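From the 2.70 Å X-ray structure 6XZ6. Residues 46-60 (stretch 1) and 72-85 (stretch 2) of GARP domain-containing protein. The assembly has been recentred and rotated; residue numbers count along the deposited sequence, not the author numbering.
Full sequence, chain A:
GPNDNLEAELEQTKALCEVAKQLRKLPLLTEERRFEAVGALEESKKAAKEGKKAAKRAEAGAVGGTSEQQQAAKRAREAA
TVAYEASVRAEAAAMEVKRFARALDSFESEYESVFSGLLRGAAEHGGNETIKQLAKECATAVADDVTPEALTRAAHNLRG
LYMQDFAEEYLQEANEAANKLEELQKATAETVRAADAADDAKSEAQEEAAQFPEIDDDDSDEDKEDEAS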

ATOM      1  N   LYS A  46      -4.629   4.023  27.708  1.00 43.14           N
ATOM      2  CA  LYS A  46      -3.869   4.285  28.949  1.00 45.90           C
ATOM      3  C   LYS A  46      -4.283   5.624  29.543  1.00 48.68           C
ATOM      4  O   LYS A  46      -4.336   5.754  30.759  1.00 51.37           O
ATOM      5  CB  LYS A  46      -2.330   4.228  28.753  1.00 50.52           C
ATOM      6  CG  LYS A  46      -1.774   2.831  28.432  1.00 67.12           C
ATOM      7  CD  LYS A  46      -0.298   2.877  27.985  1.00 80.01           C
ATOM      8  CE  LYS A  46      -0.013   2.037  26.746  1.00 86.09           C
ATOM      9  NZ  LYS A  46       1.063   2.621  25.883  1.00 81.27           N
ATOM     10  N   ALA A  47      -4.557   6.617  28.691  1.00 42.20           N
ATOM     11  CA  ALA A  47      -5.031   7.939  29.091  1.00 42.60           C
ATOM     12  C   ALA A  47      -6.443   7.826  29.699  1.00 46.65           C
ATOM     13  O   ALA A  47      -6.720   8.489  30.696  1.00 48.17           O
ATOM     14  CB  ALA A  47      -5.044   8.864  27.883  1.00 42.05           C
ATOM     15  N   ALA A  48      -7.316   6.961  29.130  1.00 40.80           N
ATOM     16  CA  ALA A  48      -8.668   6.746  29.643  1.00 39.47           C
ATOM     17  C   ALA A  48      -8.656   6.032  31.003  1.00 46.91           C
ATOM     18  O   ALA A  48      -9.439   6.382  31.887  1.00 49.27           O
ATOM     19  CB  ALA A  48      -9.503   5.967  28.633  1.00 37.61           C
ATOM     20  N   LYS A  49      -7.774   5.042  31.178  1.00 44.00           N
ATOM     21  CA  LYS A  49      -7.620   4.271  32.426  1.00 44.91           C
ATOM     22  C   LYS A  49      -7.116   5.182  33.548  1.00 48.40           C
ATOM     23  O   LYS A  49      -7.625   5.118  34.667  1.00 49.44           O
ATOM     24  CB  LYS A  49      -6.645   3.102  32.184  1.00 48.50           C
ATOM     25  CG  LYS A  49      -6.641   2.006  33.246  1.00 67.78           C
ATOM     26  CD  LYS A  49      -5.473   1.042  33.014  1.00 77.57           C
ATOM     27  CE  LYS A  49      -5.722  -0.333  33.565  1.00 82.11           C
ATOM     28  NZ  LYS A  49      -4.726  -1.304  33.032  1.00 87.36           N
ATOM     29  N   GLU A  50      -6.155   6.061  33.226  1.00 44.90           N
ATOM     30  CA  GLU A  50      -5.571   7.027  34.153  1.00 48.03           C
ATOM     31  C   GLU A  50      -6.551   8.139  34.510  1.00 52.87           C
ATOM     32  O   GLU A  50      -6.600   8.553  35.672  1.00 55.83           O
ATOM     33  CB  GLU A  50      -4.264   7.615  33.597  1.00 51.04           C
ATOM     34  CG  GLU A  50      -3.089   6.652  33.634  1.00 68.86           C
ATOM     35  CD  GLU A  50      -1.736   7.310  33.436  1.00106.37           C
ATOM     36  OE1 GLU A  50      -1.034   7.540  34.450  1.00118.67           O
ATOM     37  OE2 GLU A  50      -1.379   7.597  32.269  1.00 94.82           O
ATOM     38  N   GLY A  51      -7.322   8.603  33.520  1.00 46.35           N
ATOM     39  CA  GLY A  51      -8.348   9.629  33.688  1.00 44.84           C
ATOM     40  C   GLY A  51      -9.462   9.167  34.613  1.00 47.35           C
ATOM     41  O   GLY A  51      -9.948   9.949  35.425  1.00 48.63           O
ATOM     42  N   LYS A  52      -9.851   7.881  34.504  1.00 42.36           N
ATOM     43  CA  LYS A  52     -10.874   7.216  35.317  1.00 43.86           C
ATOM     44  C   LYS A  52     -10.405   7.136  36.765  1.00 56.26           C
ATOM     45  O   LYS A  52     -11.213   7.321  37.679  1.00 59.85           O
ATOM     46  CB  LYS A  52     -11.122   5.800  34.764  1.00 45.43           C
ATOM     47  CG  LYS A  52     -12.134   4.916  35.503  1.00 55.80           C
ATOM     48  CD  LYS A  52     -12.449   3.706  34.631  1.00 65.78           C
ATOM     49  CE  LYS A  52     -12.909   2.465  35.342  1.00 79.44           C
ATOM     50  NZ  LYS A  52     -13.272   1.405  34.359  1.00 80.02           N
ATOM     51  N   LYS A  53      -9.107   6.837  36.968  1.00 54.71           N
ATOM     52  CA  LYS A  53      -8.503   6.743  38.285  1.00 57.48           C
ATOM     53  C   LYS A  53      -8.545   8.123  38.970  1.00 62.84           C
ATOM     54  O   LYS A  53      -9.043   8.212  40.092  1.00 65.61           O
ATOM     55  CB  LYS A  53      -7.102   6.092  38.175  1.00 61.60           C
ATOM     56  CG  LYS A  53      -5.925   6.715  38.951  1.00 70.70           C
ATOM     57  CD  LYS A  53      -4.670   6.913  38.057  1.00 80.25           C
ATOM     58  CE  LYS A  53      -3.962   5.635  37.635  1.00 92.02           C
ATOM     59  NZ  LYS A  53      -2.678   5.909  36.929  1.00104.00           N
ATOM     60  N   ALA A  54      -8.151   9.193  38.251  1.00 56.86           N
ATOM     61  CA  ALA A  54      -8.143  10.580  38.732  1.00 58.20           C
ATOM     62  C   ALA A  54      -9.549  11.039  39.154  1.00 62.79           C
ATOM     63  O   ALA A  54      -9.709  11.644  40.217  1.00 64.24           O
ATOM     64  CB  ALA A  54      -7.582  11.499  37.653  1.00 58.55           C
ATOM     65  N   ALA A  55     -10.570  10.707  38.334  1.00 57.24           N
ATOM     66  CA  ALA A  55     -11.968  11.037  38.571  1.00 56.01           C
ATOM     67  C   ALA A  55     -12.436  10.350  39.831  1.00 63.26           C
ATOM     68  O   ALA A  55     -13.219  10.931  40.569  1.00 64.28           O
ATOM     69  CB  ALA A  55     -12.815  10.593  37.400  1.00 53.47           C
ATOM     70  N   LYS A  56     -11.933   9.133  40.098  1.00 60.90           N
ATOM     71  CA  LYS A  56     -12.276   8.360  41.286  1.00 62.32           C
ATOM     72  C   LYS A  56     -11.618   8.933  42.546  1.00 69.71           C
ATOM     73  O   LYS A  56     -12.250   8.969  43.599  1.00 70.98           O
ATOM     74  CB  LYS A  56     -11.952   6.875  41.093  1.00 64.82           C
ATOM     75  CG  LYS A  56     -13.076   6.099  40.398  1.00 72.87           C
ATOM     76  CD  LYS A  56     -12.700   4.618  40.244  1.00 83.26           C
ATOM     77  CE  LYS A  56     -13.631   3.830  39.356  1.00 90.15           C
ATOM     78  NZ  LYS A  56     -13.047   2.502  39.013  1.00 96.39           N
ATOM     79  N   ARG A  57     -10.374   9.425  42.425  1.00 67.78           N
ATOM     80  CA  ARG A  57      -9.598  10.075  43.492  1.00 70.35           C
ATOM     81  C   ARG A  57     -10.252  11.429  43.848  1.00 76.93           C
ATOM     82  O   ARG A  57     -10.308  11.795  45.024  1.00 79.91           O
ATOM     83  CB  ARG A  57      -8.131  10.247  43.029  1.00 67.00           C
ATOM     84  CG  ARG A  57      -7.273  11.183  43.859  1.00 70.02           C
ATOM     85  CD  ARG A  57      -5.882  11.307  43.281  1.00 77.12           C
ATOM     86  NE  ARG A  57      -5.117  12.376  43.924  1.00 88.27           N
ATOM     87  CZ  ARG A  57      -3.865  12.706  43.611  1.00101.21           C
ATOM     88  NH1 ARG A  57      -3.250  13.690  44.257  1.00 77.31           N
ATOM     89  NH2 ARG A  57      -3.218  12.051  42.651  1.00 92.25           N
ATOM     90  N   ALA A  58     -10.752  12.158  42.831  1.00 72.23           N
ATOM     91  CA  ALA A  58     -11.434  13.436  43.025  1.00 72.61           C
ATOM     92  C   ALA A  58     -12.811  13.267  43.689  1.00 75.64           C
ATOM     93  O   ALA A  58     -13.125  13.988  44.632  1.00 76.94           O
ATOM     94  CB  ALA A  58     -11.559  14.176  41.704  1.00 71.54           C
ATOM     95  N   GLU A  59     -13.608  12.306  43.209  1.00 69.88           N
ATOM     96  CA  GLU A  59     -14.951  12.021  43.708  1.00 69.11           C
ATOM     97  C   GLU A  59     -14.945  11.560  45.156  1.00 76.18           C
ATOM     98  O   GLU A  59     -15.774  12.027  45.933  1.00 77.28           O
ATOM     99  CB  GLU A  59     -15.682  11.043  42.783  1.00 67.54           C
ATOM    100  CG  GLU A  59     -16.121  11.717  41.488  1.00 76.27           C
ATOM    101  CD  GLU A  59     -16.719  10.867  40.386  1.00 84.84           C
ATOM    102  OE1 GLU A  59     -16.343   9.680  40.252  1.00 71.58           O
ATOM    103  OE2 GLU A  59     -17.557  11.415  39.637  1.00 73.70           O
ATOM    104  N   ALA A  60     -13.984  10.702  45.533  1.00 74.04           N
ATOM    105  CA  ALA A  60     -13.808  10.227  46.910  1.00 76.20           C
ATOM    106  C   ALA A  60     -13.313  11.380  47.809  1.00 83.03           C
ATOM    107  O   ALA A  60     -13.760  11.506  48.952  1.00 84.05           O
ATOM    108  CB  ALA A  60     -12.825   9.071  46.942  1.00 77.67           C
TER
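Stretch 2 72-85: AAKRAREAATVAYE

Small residues let helices pack closely, and this antiparallel pair illustrates the principle well. Residues 46-60 and 72-85 are both helical throughout, each part of a longer helix held by regular i to i+4 backbone hydrogen bonds. Their N-to-C directions differ by 163° (signed crossing angle -163°), and the axes approach to 8.2 Å. As stretch 1 ascends, stretch 2 descends: A58 lies beside A73, A55 beside R77, G51 beside A80 and A48 beside A83, with CA to CA distances of 4.8, 4.9, 4.5 and 4.9 Å.

The seam is built almost wholly of alanine and glycine. G51 has no side chain, and the CB of A80 comes to 3.3 Å from the O of G51; a CB on G51 would stand only 3.6 Å from the CA of A80. Methyl groups continue the contact, with A55 CB 3.7 Å from A80 CB and A58 CB 3.9 Å from A76 CB. A73 CB also rests 3.7 Å from A58 O, and A83 CB lies 4.0 Å from A48 CA.

Polar chains border this seam. R77 starts sideways, yet its end returns to stretch 1, where NH2 forms a salt bridge with E59 OE1 at 2.8 Å; the hydrogen bond within it is weak, at 129°. One face of the guanidinium covers the methyl of A55, whose CB is 3.6 Å from R77 NH2.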

ATOM      1  N   ALA A  72     -14.340  20.586  41.215  1.00 76.73           N
ATOM      2  CA  ALA A  72     -13.138  19.891  40.763  1.00 75.18           C
ATOM      3  C   ALA A  72     -13.458  18.446  40.359  1.00 73.77           C
ATOM      4  O   ALA A  72     -13.071  18.035  39.266  1.00 71.58           O
ATOM      5  CB  ALA A  72     -12.072  19.919  41.853  1.00 78.98           C
ATOM      6  N   ALA A  73     -14.195  17.697  41.215  1.00 68.24           N
ATOM      7  CA  ALA A  73     -14.602  16.310  40.947  1.00 64.48           C
ATOM      8  C   ALA A  73     -15.466  16.228  39.692  1.00 63.99           C
ATOM      9  O   ALA A  73     -15.195  15.384  38.844  1.00 62.44           O
ATOM     10  CB  ALA A  73     -15.333  15.711  42.145  1.00 65.39           C
ATOM     11  N   LYS A  74     -16.446  17.149  39.540  1.00 58.75           N
ATOM     12  CA  LYS A  74     -17.334  17.259  38.376  1.00 55.26           C
ATOM     13  C   LYS A  74     -16.520  17.457  37.086  1.00 59.76           C
ATOM     14  O   LYS A  74     -16.863  16.868  36.064  1.00 58.92           O
ATOM     15  CB  LYS A  74     -18.323  18.421  38.575  1.00 57.53           C
ATOM     16  CG  LYS A  74     -19.469  18.439  37.567  1.00 63.63           C
ATOM     17  CD  LYS A  74     -20.495  19.530  37.843  1.00 71.25           C
ATOM     18  CE  LYS A  74     -21.516  19.658  36.732  1.00 83.00           C
ATOM     19  NZ  LYS A  74     -22.442  18.488  36.648  1.00 89.60           N
ATOM     20  N   ARG A  75     -15.442  18.275  37.149  1.00 58.07           N
ATOM     21  CA  ARG A  75     -14.517  18.615  36.059  1.00 57.72           C
ATOM     22  C   ARG A  75     -13.578  17.454  35.695  1.00 60.11           C
ATOM     23  O   ARG A  75     -13.241  17.291  34.513  1.00 58.24           O
ATOM     24  CB  ARG A  75     -13.678  19.851  36.432  1.00 62.13           C
ATOM     25  CG  ARG A  75     -14.402  21.178  36.292  1.00 72.07           C
ATOM     26  CD  ARG A  75     -13.412  22.303  36.102  1.00 83.79           C
ATOM     27  NE  ARG A  75     -14.082  23.557  35.777  1.00 97.73           N
ATOM     28  CZ  ARG A  75     -13.853  24.708  36.399  1.00124.59           C
ATOM     29  NH1 ARG A  75     -14.517  25.799  36.048  1.00119.43           N
ATOM     30  NH2 ARG A  75     -12.956  24.776  37.376  1.00117.09           N
ATOM     31  N   ALA A  76     -13.119  16.686  36.719  1.00 56.87           N
ATOM     32  CA  ALA A  76     -12.256  15.507  36.578  1.00 54.99           C
ATOM     33  C   ALA A  76     -13.075  14.351  36.018  1.00 54.49           C
ATOM     34  O   ALA A  76     -12.532  13.517  35.300  1.00 53.38           O
ATOM     35  CB  ALA A  76     -11.668  15.116  37.921  1.00 57.88           C
ATOM     36  N   ARG A  77     -14.387  14.309  36.336  1.00 48.62           N
ATOM     37  CA  ARG A  77     -15.320  13.297  35.834  1.00 45.55           C
ATOM     38  C   ARG A  77     -15.626  13.558  34.375  1.00 48.13           C
ATOM     39  O   ARG A  77     -15.701  12.615  33.598  1.00 48.41           O
ATOM     40  CB  ARG A  77     -16.627  13.279  36.658  1.00 45.85           C
ATOM     41  CG  ARG A  77     -17.733  12.371  36.124  1.00 52.80           C
ATOM     42  CD  ARG A  77     -17.601  10.947  36.625  1.00 68.18           C
ATOM     43  NE  ARG A  77     -16.684  10.137  35.820  1.00 78.37           N
ATOM     44  CZ  ARG A  77     -15.944   9.143  36.299  1.00 90.04           C
ATOM     45  NH1 ARG A  77     -15.149   8.450  35.491  1.00 83.69           N
ATOM     46  NH2 ARG A  77     -15.977   8.844  37.594  1.00 65.93           N
ATOM     47  N   GLU A  78     -15.822  14.826  33.999  1.00 43.64           N
ATOM     48  CA  GLU A  78     -16.106  15.192  32.622  1.00 40.95           C
ATOM     49  C   GLU A  78     -14.900  14.941  31.717  1.00 42.60           C
ATOM     50  O   GLU A  78     -15.089  14.533  30.567  1.00 41.86           O
ATOM     51  CB  GLU A  78     -16.655  16.627  32.519  1.00 43.72           C
ATOM     52  CG  GLU A  78     -17.265  16.986  31.159  1.00 55.52           C
ATOM     53  CD  GLU A  78     -18.051  15.928  30.397  1.00 71.47           C
ATOM     54  OE1 GLU A  78     -17.667  15.641  29.238  1.00 61.58           O
ATOM     55  OE2 GLU A  78     -19.045  15.391  30.947  1.00 62.00           O
ATOM     56  N   ALA A  79     -13.677  15.114  32.245  1.00 37.96           N
ATOM     57  CA  ALA A  79     -12.440  14.867  31.500  1.00 36.97           C
ATOM     58  C   ALA A  79     -12.173  13.369  31.343  1.00 39.36           C
ATOM     59  O   ALA A  79     -11.671  12.934  30.308  1.00 37.15           O
ATOM     60  CB  ALA A  79     -11.274  15.531  32.193  1.00 40.07           C
ATOM     61  N   ALA A  80     -12.560  12.575  32.344  1.00 38.14           N
ATOM     62  CA  ALA A  80     -12.378  11.120  32.339  1.00 37.69           C
ATOM     63  C   ALA A  80     -13.248  10.497  31.250  1.00 39.61           C
ATOM     64  O   ALA A  80     -12.818   9.525  30.609  1.00 39.19           O
ATOM     65  CB  ALA A  80     -12.731  10.533  33.707  1.00 39.23           C
ATOM     66  N   THR A  81     -14.457  11.075  31.026  1.00 33.97           N
ATOM     67  CA  THR A  81     -15.365  10.591  29.990  1.00 31.75           C
ATOM     68  C   THR A  81     -14.895  11.103  28.624  1.00 33.23           C
ATOM     69  O   THR A  81     -14.931  10.334  27.672  1.00 32.18           O
ATOM     70  CB  THR A  81     -16.875  10.837  30.306  1.00 43.63           C
ATOM     71  OG1 THR A  81     -17.259  12.149  29.932  1.00 52.10           O
ATOM     72  CG2 THR A  81     -17.250  10.569  31.764  1.00 39.36           C
ATOM     73  N   VAL A  82     -14.389  12.348  28.527  1.00 29.60           N
ATOM     74  CA  VAL A  82     -13.840  12.857  27.265  1.00 28.99           C
ATOM     75  C   VAL A  82     -12.655  11.991  26.808  1.00 32.21           C
ATOM     76  O   VAL A  82     -12.579  11.664  25.625  1.00 32.18           O
ATOM     77  CB  VAL A  82     -13.515  14.369  27.310  1.00 35.87           C
ATOM     78  CG1 VAL A  82     -12.673  14.809  26.110  1.00 35.63           C
ATOM     79  CG2 VAL A  82     -14.800  15.194  27.397  1.00 36.13           C
ATOM     80  N   ALA A  83     -11.784  11.556  27.748  1.00 28.66           N
ATOM     81  CA  ALA A  83     -10.661  10.653  27.461  1.00 27.50           C
ATOM     82  C   ALA A  83     -11.197   9.301  26.980  1.00 27.92           C
ATOM     83  O   ALA A  83     -10.748   8.819  25.947  1.00 26.96           O
ATOM     84  CB  ALA A  83      -9.786  10.493  28.691  1.00 30.26           C
ATOM     85  N   TYR A  84     -12.215   8.741  27.658  1.00 25.18           N
ATOM     86  CA  TYR A  84     -12.895   7.494  27.238  1.00 23.43           C
ATOM     87  C   TYR A  84     -13.468   7.596  25.805  1.00 25.25           C
ATOM     88  O   TYR A  84     -13.244   6.705  24.985  1.00 25.44           O
ATOM     89  CB  TYR A  84     -14.018   7.080  28.213  1.00 23.90           C
ATOM     90  CG  TYR A  84     -14.841   5.930  27.676  1.00 25.40           C
ATOM     91  CD1 TYR A  84     -14.295   4.657  27.546  1.00 26.44           C
ATOM     92  CD2 TYR A  84     -16.142   6.134  27.207  1.00 26.79           C
ATOM     93  CE1 TYR A  84     -15.028   3.608  26.987  1.00 25.68           C
ATOM     94  CE2 TYR A  84     -16.876   5.096  26.623  1.00 27.18           C
ATOM     95  CZ  TYR A  84     -16.326   3.828  26.545  1.00 35.96           C
ATOM     96  OH  TYR A  84     -17.060   2.794  26.009  1.00 41.29           O
ATOM     97  N   GLU A  85     -14.213   8.671  25.521  1.00 19.51           N
ATOM     98  CA  GLU A  85     -14.839   8.918  24.220  1.00 17.32           C
ATOM     99  C   GLU A  85     -13.833   9.057  23.104  1.00 23.20           C
ATOM    100  O   GLU A  85     -14.109   8.614  22.013  1.00 23.78           O
ATOM    101  CB  GLU A  85     -15.765  10.124  24.282  1.00 18.41           C
ATOM    102  CG  GLU A  85     -16.916   9.960  25.265  1.00 19.51           C
ATOM    103  CD  GLU A  85     -17.834  11.157  25.396  1.00 43.79           C
ATOM    104  OE1 GLU A  85     -17.387  12.295  25.118  1.00 35.38           O
ATOM    105  OE2 GLU A  85     -19.013  10.954  25.772  1.00 41.78           O
TER